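Luciferase-like enzymeAMP-CoA-ligase (Zophobas atratus, PDB 4W8O) probably activates carboxylic acids with ATP as an AMP-CoA ligase of the ANL superfamily, related to beetle luciferases but taken from a nonluminescent mealworm. Local coordinates at residues A[77-80]-A[81-85]; A[222-225]-A[226-229]; A[232-235]-A[236-240]; A[268-271]-A[272-275]. All blocks are in the same frame, centred on the assembly; numbering follows the deposited sequence.

Contact 1: residues A[77-80]-A[81-85]; sequences STNS and LDNSI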
ATOM      1  N   SER A  77      10.909  -0.704  -9.730  1.00 29.22           N
ATOM      2  CA  SER A  77      11.913   0.130  -9.098  1.00 30.28           C
ATOM      3  C   SER A  77      11.792   0.086  -7.581  1.00 31.23           C
ATOM      4  O   SER A  77      10.691  -0.036  -7.042  1.00 32.03           O
ATOM      5  CB  SER A  77      11.769   1.576  -9.583  1.00 30.12           C
ATOM      6  OG  SER A  77      12.651   2.457  -8.907  1.00 30.79           O
ATOM      7  N   THR A  78      12.936   0.169  -6.903  1.00 31.63           N
ATOM      8  CA  THR A  78      12.971   0.484  -5.491  1.00 31.87           C
ATOM      9  C   THR A  78      12.484   1.923  -5.295  1.00 30.89           C
ATOM     10  O   THR A  78      12.245   2.655  -6.262  1.00 30.40           O
ATOM     11  CB  THR A  78      14.393   0.338  -4.915  1.00 33.48           C
ATOM     12  OG1 THR A  78      15.330   1.011  -5.760  1.00 34.30           O
ATOM     13  CG2 THR A  78      14.788  -1.122  -4.799  1.00 34.94           C
ATOM     14  N   ASN A  79      12.318   2.323  -4.045  1.00 31.31           N
ATOM     15  CA  ASN A  79      11.837   3.664  -3.736  1.00 31.38           C
ATOM     16  C   ASN A  79      12.917   4.722  -3.972  1.00 31.80           C
ATOM     17  O   ASN A  79      14.089   4.532  -3.621  1.00 32.14           O
ATOM     18  CB  ASN A  79      11.323   3.731  -2.293  1.00 31.91           C
ATOM     19  CG  ASN A  79      10.034   2.949  -2.093  1.00 31.65           C
ATOM     20  OD1 ASN A  79       9.119   3.006  -2.914  1.00 31.49           O
ATOM     21  ND2 ASN A  79       9.943   2.240  -0.984  1.00 32.43           N
ATOM     22  N   SER A  80      12.512   5.823  -4.595  1.00 31.59           N
ATOM     23  CA  SER A  80      13.397   6.959  -4.864  1.00 32.57           C
ATOM     24  C   SER A  80      12.524   8.200  -4.948  1.00 32.33           C
ATOM     25  O   SER A  80      11.308   8.101  -4.847  1.00 31.63           O
ATOM     26  CB  SER A  80      14.151   6.764  -6.181  1.00 32.85           C
ATOM     27  OG  SER A  80      13.270   6.924  -7.289  1.00 32.80           O
ATOM     28  N   LEU A  81      13.126   9.367  -5.141  1.00 33.40           N
ATOM     29  CA  LEU A  81      12.333  10.576  -5.360  1.00 33.71           C
ATOM     30  C   LEU A  81      11.648  10.600  -6.732  1.00 33.04           C
ATOM     31  O   LEU A  81      10.807  11.467  -6.982  1.00 32.92           O
ATOM     32  CB  LEU A  81      13.189  11.832  -5.180  1.00 35.20           C
ATOM     33  CG  LEU A  81      13.672  12.136  -3.759  1.00 36.18           C
ATOM     34  CD1 LEU A  81      14.520  13.389  -3.809  1.00 38.30           C
ATOM     35  CD2 LEU A  81      12.525  12.322  -2.777  1.00 35.77           C
ATOM     36  N   ASP A  82      11.985   9.658  -7.616  1.00 33.07           N
ATOM     37  CA  ASP A  82      11.392   9.632  -8.955  1.00 32.33           C
ATOM     38  C   ASP A  82      10.393   8.499  -9.208  1.00 31.82           C
ATOM     39  O   ASP A  82       9.558   8.621 -10.110  1.00 31.12           O
ATOM     40  CB  ASP A  82      12.494   9.564 -10.011  1.00 32.71           C
ATOM     41  CG  ASP A  82      13.402  10.787  -9.999  1.00 33.14           C
ATOM     42  OD1 ASP A  82      13.009  11.846  -9.476  1.00 33.19           O
ATOM     43  OD2 ASP A  82      14.522  10.683 -10.510  1.00 34.11           O
ATOM     44  N   ASN A  83      10.461   7.408  -8.441  1.00 30.99           N
ATOM     45  CA  ASN A  83       9.729   6.204  -8.829  1.00 30.22           C
ATOM     46  C   ASN A  83       8.205   6.363  -8.844  1.00 29.21           C
ATOM     47  O   ASN A  83       7.533   5.727  -9.655  1.00 28.41           O
ATOM     48  CB  ASN A  83      10.141   4.982  -7.998  1.00 30.31           C
ATOM     49  CG  ASN A  83       9.528   4.973  -6.622  1.00 30.33           C
ATOM     50  OD1 ASN A  83       9.777   5.865  -5.822  1.00 30.95           O
ATOM     51  ND2 ASN A  83       8.742   3.943  -6.325  1.00 30.83           N
ATOM     52  N   SER A  84       7.668   7.213  -7.973  1.00 28.78           N
ATOM     53  CA  SER A  84       6.224   7.454  -7.953  1.00 29.35           C
ATOM     54  C   SER A  84       5.751   8.543  -8.943  1.00 29.65           C
ATOM     55  O   SER A  84       4.556   8.651  -9.218  1.00 29.95           O
ATOM     56  CB  SER A  84       5.744   7.772  -6.527  1.00 29.40           C
ATOM     57  OG  SER A  84       6.202   9.038  -6.101  1.00 30.50           O
ATOM     58  N   ILE A  85       6.668   9.337  -9.493  1.00 30.20           N
ATOM     59  CA  ILE A  85       6.269  10.469 -10.357  1.00 30.04           C
ATOM     60  C   ILE A  85       5.490  10.025 -11.601  1.00 29.12           C
ATOM     61  O   ILE A  85       4.422  10.572 -11.882  1.00 28.65           O
ATOM     62  CB  ILE A  85       7.482  11.346 -10.774  1.00 30.72           C
ATOM     63  CG1 ILE A  85       8.204  11.912  -9.543  1.00 31.54           C
ATOM     64  CG2 ILE A  85       7.045  12.478 -11.695  1.00 30.94           C
ATOM     65  CD1 ILE A  85       7.315  12.665  -8.569  1.00 31.91           C
TER
HETATM   66  O   HOH W   1       8.253   1.745  -8.246  1.00 32.79           O
HETATM   67  O   HOH W   2       8.843   9.009  -5.647  1.00 28.93           O
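An ST turn at Ser80, in the loop that leaves strand 72-76, turns the chain toward the next helix and brings Ser80 against Asn83. Its hydroxyl OG sits between the backbone N and the carbonyl carbon (chi1 72°), a torsion that brings it within reach of the N-H groups that follow, and accepts the N-H of Asp82 at 3.0 Å from OG. Asn83 N gives the same OG a second, weak bond. Asn83 answers: its OD1 takes Ser80 N at 3.0 Å in a nearly straight bond (169° at the hydrogen), arriving from above the amide plane of Asn83 and not on a lone pair. The two residues therefore hold each other reciprocally, ahead of helix 85-92 in the AMP-binding fold. Ser80 O and Asn83 OD1, both acceptors, stand 2.9 Å apart; a water lies within bonding distance of Ser80 O and of Ser84 OG, its protons not assigned with certainty. A second water joins Ser77 O to Asn83 ND2. The amide of Asn79 crosses that of Asn83 at a slant, the planes 57° apart, with Asn79 OD1 3.6 Å from Asn83 ND2; the ND2 of Asn79 instead bonds to Thr223 O. Asp82 OD1 makes a salt bridge with Arg54.

Contact 2: residues A[222-225]-A[226-229]; sequences FTTM and YWIT
Thr223 and Thr229 meet across the loop that carries the chain from strand 218-221 into helix 228-239, where Trp227 occupies the N-cap position. The polar contacts come first. The two threonine hydroxyls are hydrogen-bonded, OG1 to OG1 at 3.2 Å, the side chains crossing at about a right angle, and either could be the donor. In both residues OG1 sits between the backbone N and the carbonyl carbon (chi1 44° in Thr223), which turns the hydroxyls to one another. Thr223 OG1 is also bonded to His221 ND1, so strand end, loop and first helical turn are tied through one oxygen. The backbone closes the turn itself: Trp227 N donates to Thr224 O at 3.2 Å, from well above the carbonyl plane.

The remaining contacts are mostly packing. Thr223 CG2 adds a methyl contact, 3.6 Å from Thr229 OG1. The side chain of Met225 packs on Met231 and Leu234 of the helix. The side chain of Thr229 is about 4 Å from a bound polyether, probably from the crystallisation liquor, in a pocket that Ile228 also lines.

The aromatic pair that follows Met225 is arranged edge over face. Tyr226 sends its CD2 over the centre of the Trp227 ring, 3.5 Å above the plane, while Trp227 CD1 lies in the plane of the tyrosine ring, at its edge. Beside them, Thr224 OG1 comes obliquely to the indole and stops 3.6 Å from Trp227 CD1.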
ATOM      1  N   PHE A 222       9.827   1.022   4.389  1.00 31.28           N
ATOM      2  CA  PHE A 222      10.869   0.386   3.590  1.00 31.56           C
ATOM      3  C   PHE A 222      10.312  -0.387   2.405  1.00 30.57           C
ATOM      4  O   PHE A 222      11.042  -0.647   1.454  1.00 31.65           O
ATOM      5  CB  PHE A 222      11.681  -0.561   4.479  1.00 32.43           C
ATOM      6  CG  PHE A 222      12.265   0.113   5.692  1.00 33.93           C
ATOM      7  CD1 PHE A 222      13.450   0.826   5.601  1.00 34.65           C
ATOM      8  CD2 PHE A 222      11.619   0.056   6.913  1.00 35.00           C
ATOM      9  CE1 PHE A 222      13.981   1.467   6.706  1.00 35.33           C
ATOM     10  CE2 PHE A 222      12.146   0.695   8.024  1.00 36.08           C
ATOM     11  CZ  PHE A 222      13.328   1.403   7.917  1.00 36.40           C
ATOM     12  N   THR A 223       9.040  -0.777   2.475  1.00 30.08           N
ATOM     13  CA  THR A 223       8.410  -1.587   1.439  1.00 29.96           C
ATOM     14  C   THR A 223       8.327  -0.833   0.129  1.00 29.28           C
ATOM     15  O   THR A 223       8.059   0.363   0.107  1.00 29.43           O
ATOM     16  CB  THR A 223       6.963  -1.992   1.814  1.00 30.52           C
ATOM     17  OG1 THR A 223       6.263  -0.858   2.356  1.00 29.84           O
ATOM     18  CG2 THR A 223       6.964  -3.137   2.825  1.00 31.63           C
ATOM     19  N   THR A 224       8.527  -1.557  -0.963  1.00 29.45           N
ATOM     20  CA  THR A 224       8.404  -1.008  -2.308  1.00 29.08           C
ATOM     21  C   THR A 224       6.936  -0.907  -2.685  1.00 29.01           C
ATOM     22  O   THR A 224       6.068  -1.411  -1.961  1.00 28.47           O
ATOM     23  CB  THR A 224       9.119  -1.901  -3.330  1.00 29.19           C
ATOM     24  OG1 THR A 224       8.561  -3.218  -3.281  1.00 28.63           O
ATOM     25  CG2 THR A 224      10.616  -1.963  -3.034  1.00 30.19           C
ATOM     26  N   MET A 225       6.668  -0.273  -3.827  1.00 29.86           N
ATOM     27  CA  MET A 225       5.294  -0.020  -4.284  1.00 30.45           C
ATOM     28  C   MET A 225       4.618  -1.271  -4.837  1.00 29.45           C
ATOM     29  O   MET A 225       3.429  -1.265  -5.133  1.00 29.65           O
ATOM     30  CB  MET A 225       5.276   1.108  -5.322  1.00 32.08           C
ATOM     31  CG  MET A 225       5.711   2.465  -4.777  1.00 33.92           C
ATOM     32  SD  MET A 225       4.599   3.104  -3.508  1.00 36.39           S
ATOM     33  CE  MET A 225       5.607   4.415  -2.814  1.00 37.70           C
ATOM     34  N   TYR A 226       5.383  -2.347  -4.982  1.00 29.47           N
ATOM     35  CA  TYR A 226       4.833  -3.673  -5.232  1.00 28.93           C
ATOM     36  C   TYR A 226       3.808  -4.066  -4.162  1.00 28.72           C
ATOM     37  O   TYR A 226       2.788  -4.680  -4.462  1.00 28.98           O
ATOM     38  CB  TYR A 226       5.972  -4.679  -5.226  1.00 29.35           C
ATOM     39  CG  TYR A 226       5.562  -6.123  -5.326  1.00 30.20           C
ATOM     40  CD1 TYR A 226       5.115  -6.656  -6.528  1.00 31.28           C
ATOM     41  CD2 TYR A 226       5.654  -6.973  -4.223  1.00 31.30           C
ATOM     42  CE1 TYR A 226       4.751  -7.990  -6.631  1.00 32.26           C
ATOM     43  CE2 TYR A 226       5.308  -8.313  -4.318  1.00 32.12           C
ATOM     44  CZ  TYR A 226       4.856  -8.815  -5.525  1.00 32.97           C
ATOM     45  OH  TYR A 226       4.506 -10.138  -5.636  1.00 33.79           O
ATOM     46  N   TRP A 227       4.101  -3.712  -2.918  1.00 28.50           N
ATOM     47  CA  TRP A 227       3.271  -4.102  -1.786  1.00 29.00           C
ATOM     48  C   TRP A 227       2.148  -3.103  -1.572  1.00 28.50           C
ATOM     49  O   TRP A 227       2.334  -1.894  -1.727  1.00 27.80           O
ATOM     50  CB  TRP A 227       4.128  -4.223  -0.520  1.00 29.49           C
ATOM     51  CG  TRP A 227       5.222  -5.260  -0.655  1.00 30.30           C
ATOM     52  CD1 TRP A 227       6.547  -5.029  -0.912  1.00 30.52           C
ATOM     53  CD2 TRP A 227       5.073  -6.682  -0.566  1.00 31.08           C
ATOM     54  NE1 TRP A 227       7.232  -6.221  -0.976  1.00 30.93           N
ATOM     55  CE2 TRP A 227       6.354  -7.250  -0.767  1.00 31.14           C
ATOM     56  CE3 TRP A 227       3.982  -7.533  -0.326  1.00 32.16           C
ATOM     57  CZ2 TRP A 227       6.577  -8.627  -0.744  1.00 32.11           C
ATOM     58  CZ3 TRP A 227       4.203  -8.908  -0.295  1.00 33.23           C
ATOM     59  CH2 TRP A 227       5.497  -9.441  -0.505  1.00 33.58           C
ATOM     60  N   ILE A 228       0.981  -3.631  -1.238  1.00 29.55           N
ATOM     61  CA  ILE A 228      -0.168  -2.826  -0.836  1.00 30.95           C
ATOM     62  C   ILE A 228       0.222  -1.738   0.167  1.00 30.89           C
ATOM     63  O   ILE A 228      -0.231  -0.614   0.055  1.00 29.80           O
ATOM     64  CB  ILE A 228      -1.302  -3.718  -0.274  1.00 32.32           C
ATOM     65  CG1 ILE A 228      -2.566  -2.905   0.045  1.00 33.34           C
ATOM     66  CG2 ILE A 228      -0.852  -4.461   0.969  1.00 33.46           C
ATOM     67  CD1 ILE A 228      -3.282  -2.360  -1.163  1.00 32.58           C
ATOM     68  N   THR A 229       1.077  -2.054   1.133  1.00 31.48           N
ATOM     69  CA  THR A 229       1.466  -1.062   2.140  1.00 32.41           C
ATOM     70  C   THR A 229       2.179   0.152   1.530  1.00 32.18           C
ATOM     71  O   THR A 229       1.929   1.295   1.929  1.00 33.25           O
ATOM     72  CB  THR A 229       2.353  -1.682   3.221  1.00 33.69           C
ATOM     73  OG1 THR A 229       3.450  -2.365   2.602  1.00 34.21           O
ATOM     74  CG2 THR A 229       1.556  -2.667   4.054  1.00 34.44           C
TER

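Contact 3: residues A[232-235]-A[236-240]; sequences AILG and RTFLD
Leu234 carries its CG opposite the backbone N (chi1 180°), and Phe238 turns its ring by an unusual chi1 of -92°, well off a staggered value; together these lay the two side chains alongside each other, pointing the same way. Leu234 CD2 meets the ring at Phe238 CD1, 3.9 Å away, and the same ring atom comes to 3.2 Å from Leu234 O, which lies at the ring edge near its plane. One helical turn joins them, for Phe238 N also donates to Leu234 O, almost straight (169° at the hydrogen). Thr237 adds its hydroxyl: OG1 stands 3.0 Å from Leu234 O, a bond that is not settled because Ile233 O is also within reach of the one proton. The methyl of the same threonine, CG2, packs on Ile233 CG2.

This is the helix of a beta-alpha-beta crossover, between strands 218-221 and 243-246 in the chain, and Ile233 and Thr237 rest on Ile219 of the first strand. Phe238 packs against Leu24, Cys27 and Cys28 of helix 20-30 and makes an edge-to-face pair with Tyr48. Replacing Phe238 by an alanine would probably open a gap beside Leu234 CD2 and leave Tyr48 without its aromatic mate.

Arg236, its chain bent at chi2, forms a salt bridge with Asp240, NH1 3.1 Å from OD2. Asp240 OD1 is meanwhile bonded to Ser242 OG. Since Arg236 is buried among residues of helix 199-211, this carboxylate probably balances its positive charge.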
ATOM      1  N   ALA A 232      -0.614   2.111  -0.370  1.00 29.00           N
ATOM      2  CA  ALA A 232      -1.579   2.643   0.586  1.00 29.02           C
ATOM      3  C   ALA A 232      -0.974   3.782   1.437  1.00 29.47           C
ATOM      4  O   ALA A 232      -1.667   4.766   1.744  1.00 28.62           O
ATOM      5  CB  ALA A 232      -2.148   1.534   1.463  1.00 29.37           C
ATOM      6  N   ILE A 233       0.309   3.671   1.799  1.00 29.33           N
ATOM      7  CA  ILE A 233       0.966   4.742   2.565  1.00 30.41           C
ATOM      8  C   ILE A 233       1.075   6.006   1.701  1.00 30.26           C
ATOM      9  O   ILE A 233       0.756   7.096   2.156  1.00 31.08           O
ATOM     10  CB  ILE A 233       2.331   4.311   3.145  1.00 30.66           C
ATOM     11  CG1 ILE A 233       2.132   3.323   4.300  1.00 31.69           C
ATOM     12  CG2 ILE A 233       3.115   5.509   3.663  1.00 31.14           C
ATOM     13  CD1 ILE A 233       3.382   2.553   4.672  1.00 31.62           C
ATOM     14  N   LEU A 234       1.476   5.859   0.446  1.00 29.76           N
ATOM     15  CA  LEU A 234       1.532   7.008  -0.449  1.00 30.29           C
ATOM     16  C   LEU A 234       0.164   7.715  -0.513  1.00 30.98           C
ATOM     17  O   LEU A 234       0.073   8.921  -0.284  1.00 31.80           O
ATOM     18  CB  LEU A 234       2.003   6.589  -1.846  1.00 29.91           C
ATOM     19  CG  LEU A 234       2.104   7.699  -2.912  1.00 31.06           C
ATOM     20  CD1 LEU A 234       3.198   7.399  -3.936  1.00 31.42           C
ATOM     21  CD2 LEU A 234       0.780   7.949  -3.631  1.00 31.06           C
ATOM     22  N   GLY A 235      -0.887   6.962  -0.818  1.00 30.20           N
ATOM     23  CA  GLY A 235      -2.239   7.515  -0.865  1.00 30.99           C
ATOM     24  C   GLY A 235      -2.647   8.225   0.418  1.00 30.89           C
ATOM     25  O   GLY A 235      -3.193   9.330   0.381  1.00 30.25           O
ATOM     26  N   ARG A 236      -2.357   7.580   1.546  1.00 30.73           N
ATOM     27  CA  ARG A 236      -2.699   8.088   2.871  1.00 31.84           C
ATOM     28  C   ARG A 236      -1.938   9.369   3.242  1.00 31.57           C
ATOM     29  O   ARG A 236      -2.506  10.246   3.880  1.00 32.06           O
ATOM     30  CB  ARG A 236      -2.479   6.987   3.929  1.00 32.28           C
ATOM     31  CG  ARG A 236      -2.558   7.426   5.376  1.00 33.34           C
ATOM     32  CD  ARG A 236      -3.920   7.986   5.762  1.00 35.37           C
ATOM     33  NE  ARG A 236      -3.889   8.447   7.152  1.00 36.58           N
ATOM     34  CZ  ARG A 236      -3.381   9.611   7.557  1.00 37.00           C
ATOM     35  NH1 ARG A 236      -2.864  10.484   6.696  1.00 36.42           N
ATOM     36  NH2 ARG A 236      -3.391   9.909   8.844  1.00 38.86           N
ATOM     37  N   THR A 237      -0.670   9.486   2.847  1.00 30.78           N
ATOM     38  CA  THR A 237       0.087  10.704   3.154  1.00 31.08           C
ATOM     39  C   THR A 237      -0.362  11.879   2.283  1.00 31.17           C
ATOM     40  O   THR A 237      -0.400  13.023   2.751  1.00 32.41           O
ATOM     41  CB  THR A 237       1.617  10.516   3.030  1.00 30.75           C
ATOM     42  OG1 THR A 237       1.960  10.097   1.709  1.00 29.99           O
ATOM     43  CG2 THR A 237       2.130   9.500   4.052  1.00 30.61           C
ATOM     44  N   PHE A 238      -0.690  11.604   1.023  1.00 30.06           N
ATOM     45  CA  PHE A 238      -1.266  12.628   0.148  1.00 30.72           C
ATOM     46  C   PHE A 238      -2.561  13.183   0.748  1.00 31.67           C
ATOM     47  O   PHE A 238      -2.787  14.389   0.727  1.00 32.17           O
ATOM     48  CB  PHE A 238      -1.552  12.066  -1.246  1.00 30.21           C
ATOM     49  CG  PHE A 238      -0.426  12.246  -2.221  1.00 30.20           C
ATOM     50  CD1 PHE A 238       0.749  11.509  -2.098  1.00 29.61           C
ATOM     51  CD2 PHE A 238      -0.548  13.131  -3.284  1.00 30.57           C
ATOM     52  CE1 PHE A 238       1.783  11.667  -3.003  1.00 29.63           C
ATOM     53  CE2 PHE A 238       0.485  13.293  -4.193  1.00 30.90           C
ATOM     54  CZ  PHE A 238       1.652  12.564  -4.054  1.00 30.18           C
ATOM     55  N   LEU A 239      -3.377  12.293   1.313  1.00 32.37           N
ATOM     56  CA  LEU A 239      -4.734  12.621   1.738  1.00 33.80           C
ATOM     57  C   LEU A 239      -4.815  13.839   2.650  1.00 34.96           C
ATOM     58  O   LEU A 239      -5.735  14.637   2.505  1.00 35.49           O
ATOM     59  CB  LEU A 239      -5.389  11.410   2.420  1.00 34.21           C
ATOM     60  CG  LEU A 239      -6.856  11.569   2.854  1.00 35.51           C
ATOM     61  CD1 LEU A 239      -7.606  10.253   2.696  1.00 35.67           C
ATOM     62  CD2 LEU A 239      -6.978  12.067   4.285  1.00 37.08           C
ATOM     63  N   ASP A 240      -3.869  13.977   3.580  1.00 35.15           N
ATOM     64  CA  ASP A 240      -3.849  15.108   4.522  1.00 37.19           C
ATOM     65  C   ASP A 240      -2.522  15.882   4.517  1.00 37.44           C
ATOM     66  O   ASP A 240      -2.174  16.558   5.502  1.00 37.65           O
ATOM     67  CB  ASP A 240      -4.183  14.629   5.945  1.00 38.38           C
ATOM     68  CG  ASP A 240      -3.085  13.785   6.563  1.00 37.74           C
ATOM     69  OD1 ASP A 240      -2.069  13.495   5.906  1.00 36.43           O
ATOM     70  OD2 ASP A 240      -3.238  13.412   7.736  1.00 40.47           O
TER

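Contact 4: residues A[268-271]-A[272-275]; sequences FVAP and IYTY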
ATOM      1  N   PHE A 268       6.153   2.152   9.442  1.00 34.41           N
ATOM      2  CA  PHE A 268       5.641   0.814   9.180  1.00 32.87           C
ATOM      3  C   PHE A 268       6.798  -0.117   8.845  1.00 32.62           C
ATOM      4  O   PHE A 268       7.667   0.228   8.052  1.00 32.47           O
ATOM      5  CB  PHE A 268       4.621   0.761   8.048  1.00 32.73           C
ATOM      6  CG  PHE A 268       4.331  -0.644   7.601  1.00 32.58           C
ATOM      7  CD1 PHE A 268       3.491  -1.459   8.344  1.00 33.08           C
ATOM      8  CD2 PHE A 268       4.964  -1.181   6.492  1.00 32.38           C
ATOM      9  CE1 PHE A 268       3.257  -2.770   7.963  1.00 33.82           C
ATOM     10  CE2 PHE A 268       4.734  -2.489   6.105  1.00 32.83           C
ATOM     11  CZ  PHE A 268       3.883  -3.286   6.842  1.00 33.87           C
ATOM     12  N   VAL A 269       6.778  -1.302   9.445  1.00 33.05           N
ATOM     13  CA  VAL A 269       7.751  -2.358   9.154  1.00 33.24           C
ATOM     14  C   VAL A 269       7.248  -3.692   9.723  1.00 32.06           C
ATOM     15  O   VAL A 269       6.577  -3.728  10.758  1.00 31.17           O
ATOM     16  CB  VAL A 269       9.157  -2.012   9.708  1.00 34.53           C
ATOM     17  CG1 VAL A 269       9.187  -2.061  11.226  1.00 35.38           C
ATOM     18  CG2 VAL A 269      10.219  -2.932   9.124  1.00 35.84           C
ATOM     19  N   ALA A 270       7.572  -4.783   9.043  1.00 31.73           N
ATOM     20  CA  ALA A 270       7.141  -6.104   9.481  1.00 32.30           C
ATOM     21  C   ALA A 270       7.780  -6.448  10.836  1.00 31.87           C
ATOM     22  O   ALA A 270       8.856  -5.925  11.170  1.00 31.76           O
ATOM     23  CB  ALA A 270       7.473  -7.148   8.424  1.00 32.95           C
ATOM     24  N   PRO A 271       7.110  -7.301  11.634  1.00 31.59           N
ATOM     25  CA  PRO A 271       7.592  -7.592  12.987  1.00 31.98           C
ATOM     26  C   PRO A 271       9.055  -8.005  13.072  1.00 31.70           C
ATOM     27  O   PRO A 271       9.766  -7.557  13.967  1.00 30.50           O
ATOM     28  CB  PRO A 271       6.702  -8.759  13.432  1.00 32.77           C
ATOM     29  CG  PRO A 271       5.439  -8.568  12.675  1.00 33.00           C
ATOM     30  CD  PRO A 271       5.851  -8.011  11.343  1.00 32.50           C
ATOM     31  N   ILE A 272       9.497  -8.852  12.148  1.00 32.91           N
ATOM     32  CA  ILE A 272      10.827  -9.448  12.251  1.00 33.51           C
ATOM     33  C   ILE A 272      11.967  -8.419  12.220  1.00 33.10           C
ATOM     34  O   ILE A 272      12.971  -8.602  12.901  1.00 33.88           O
ATOM     35  CB  ILE A 272      11.045 -10.542  11.189  1.00 34.75           C
ATOM     36  CG1 ILE A 272      12.287 -11.368  11.553  1.00 35.67           C
ATOM     37  CG2 ILE A 272      11.136  -9.938   9.789  1.00 34.30           C
ATOM     38  CD1 ILE A 272      12.400 -12.664  10.788  1.00 37.87           C
ATOM     39  N   TYR A 273      11.795  -7.328  11.475  1.00 32.31           N
ATOM     40  CA  TYR A 273      12.788  -6.251  11.450  1.00 32.35           C
ATOM     41  C   TYR A 273      12.815  -5.400  12.731  1.00 31.48           C
ATOM     42  O   TYR A 273      13.801  -4.700  12.973  1.00 30.90           O
ATOM     43  CB  TYR A 273      12.583  -5.339  10.234  1.00 32.09           C
ATOM     44  CG  TYR A 273      12.788  -6.038   8.907  1.00 32.79           C
ATOM     45  CD1 TYR A 273      14.063  -6.308   8.428  1.00 33.89           C
ATOM     46  CD2 TYR A 273      11.696  -6.427   8.128  1.00 33.43           C
ATOM     47  CE1 TYR A 273      14.253  -6.946   7.214  1.00 34.79           C
ATOM     48  CE2 TYR A 273      11.873  -7.067   6.916  1.00 33.92           C
ATOM     49  CZ  TYR A 273      13.152  -7.323   6.467  1.00 35.19           C
ATOM     50  OH  TYR A 273      13.319  -7.956   5.269  1.00 36.62           O
ATOM     51  N   THR A 274      11.767  -5.456  13.552  1.00 30.56           N
ATOM     52  CA  THR A 274      11.754  -4.673  14.802  1.00 30.78           C
ATOM     53  C   THR A 274      12.809  -5.136  15.796  1.00 31.90           C
ATOM     54  O   THR A 274      13.202  -4.374  16.667  1.00 31.41           O
ATOM     55  CB  THR A 274      10.400  -4.700  15.534  1.00 30.38           C
ATOM     56  OG1 THR A 274      10.085  -6.037  15.932  1.00 30.73           O
ATOM     57  CG2 THR A 274       9.302  -4.135  14.662  1.00 29.50           C
ATOM     58  N   TYR A 275      13.249  -6.385  15.659  1.00 33.51           N
ATOM     59  CA  TYR A 275      14.320  -6.925  16.490  1.00 35.32           C
ATOM     60  C   TYR A 275      15.639  -6.192  16.270  1.00 36.05           C
ATOM     61  O   TYR A 275      16.476  -6.160  17.171  1.00 38.19           O
ATOM     62  CB  TYR A 275      14.475  -8.438  16.274  1.00 36.20           C
ATOM     63  CG  TYR A 275      13.355  -9.230  16.917  1.00 36.06           C
ATOM     64  CD1 TYR A 275      12.180  -9.503  16.229  1.00 35.58           C
ATOM     65  CD2 TYR A 275      13.464  -9.681  18.229  1.00 37.10           C
ATOM     66  CE1 TYR A 275      11.148 -10.207  16.826  1.00 35.86           C
ATOM     67  CE2 TYR A 275      12.436 -10.383  18.832  1.00 37.31           C
ATOM     68  CZ  TYR A 275      11.283 -10.645  18.127  1.00 37.10           C
ATOM     69  OH  TYR A 275      10.268 -11.348  18.734  1.00 39.26           O
TER
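Pro271 O and Thr274 form the heart of the turn that takes the chain from strand 266-268 of the nine-stranded mixed sheet, parallel to its neighbours, into the short helix 274-278. The carbonyl oxygen takes two donors from one residue. Thr274 N reaches Pro271 O at 2.9 Å from above the carbonyl plane, 54° out of it; Thr274 OG1 lies in that plane, 2.5 Å from the same oxygen, a value so short that it is to be read with caution. The hydroxyl is turned there because OG1 stands between the backbone N and the carbonyl carbon (chi1 63°). A valine at Thr274 would probably cost Pro271 O one of these donors and Gln305 NE2, bonded to the same OG1, its acceptor. Beside this, Tyr273 N makes a weak bond to Ala270 O.

The next layer is apolar. Val269 sets one methyl against each of two neighbours: CG1 comes to 4.0 Å from Thr274 CG2, while CG2 lies 3.6 Å from Tyr273 CB. Further out, Pro271 packs on Thr299 and Met301, and Phe268, at the strand end, lines the polyether pocket. Val269 O, for its part, accepts a hydrogen bond from Thr296 OG1 of strand 293-297.

Read from the N terminus, all four contacts are local and come in series; none nests in or crosses another. Contact 1 turns the chain between strand 72-76, in the eight-stranded mixed sheet, and helix 85-92. Contact 2 closes the loop from strand 218-221 into helix 228-239, contact 3 lies further along that same helix, and contact 4 follows strand 266-268, next to 218-221 in the nine-stranded mixed sheet. Contacts 2 and 3 each touch the other three: Ser84 of contact 1 packs on Leu234 of contact 3, and Phe268 of contact 4 meets both Thr229 and Ile233. Contacts 1 and 4 do not touch, their nearest atoms about 10 Å apart.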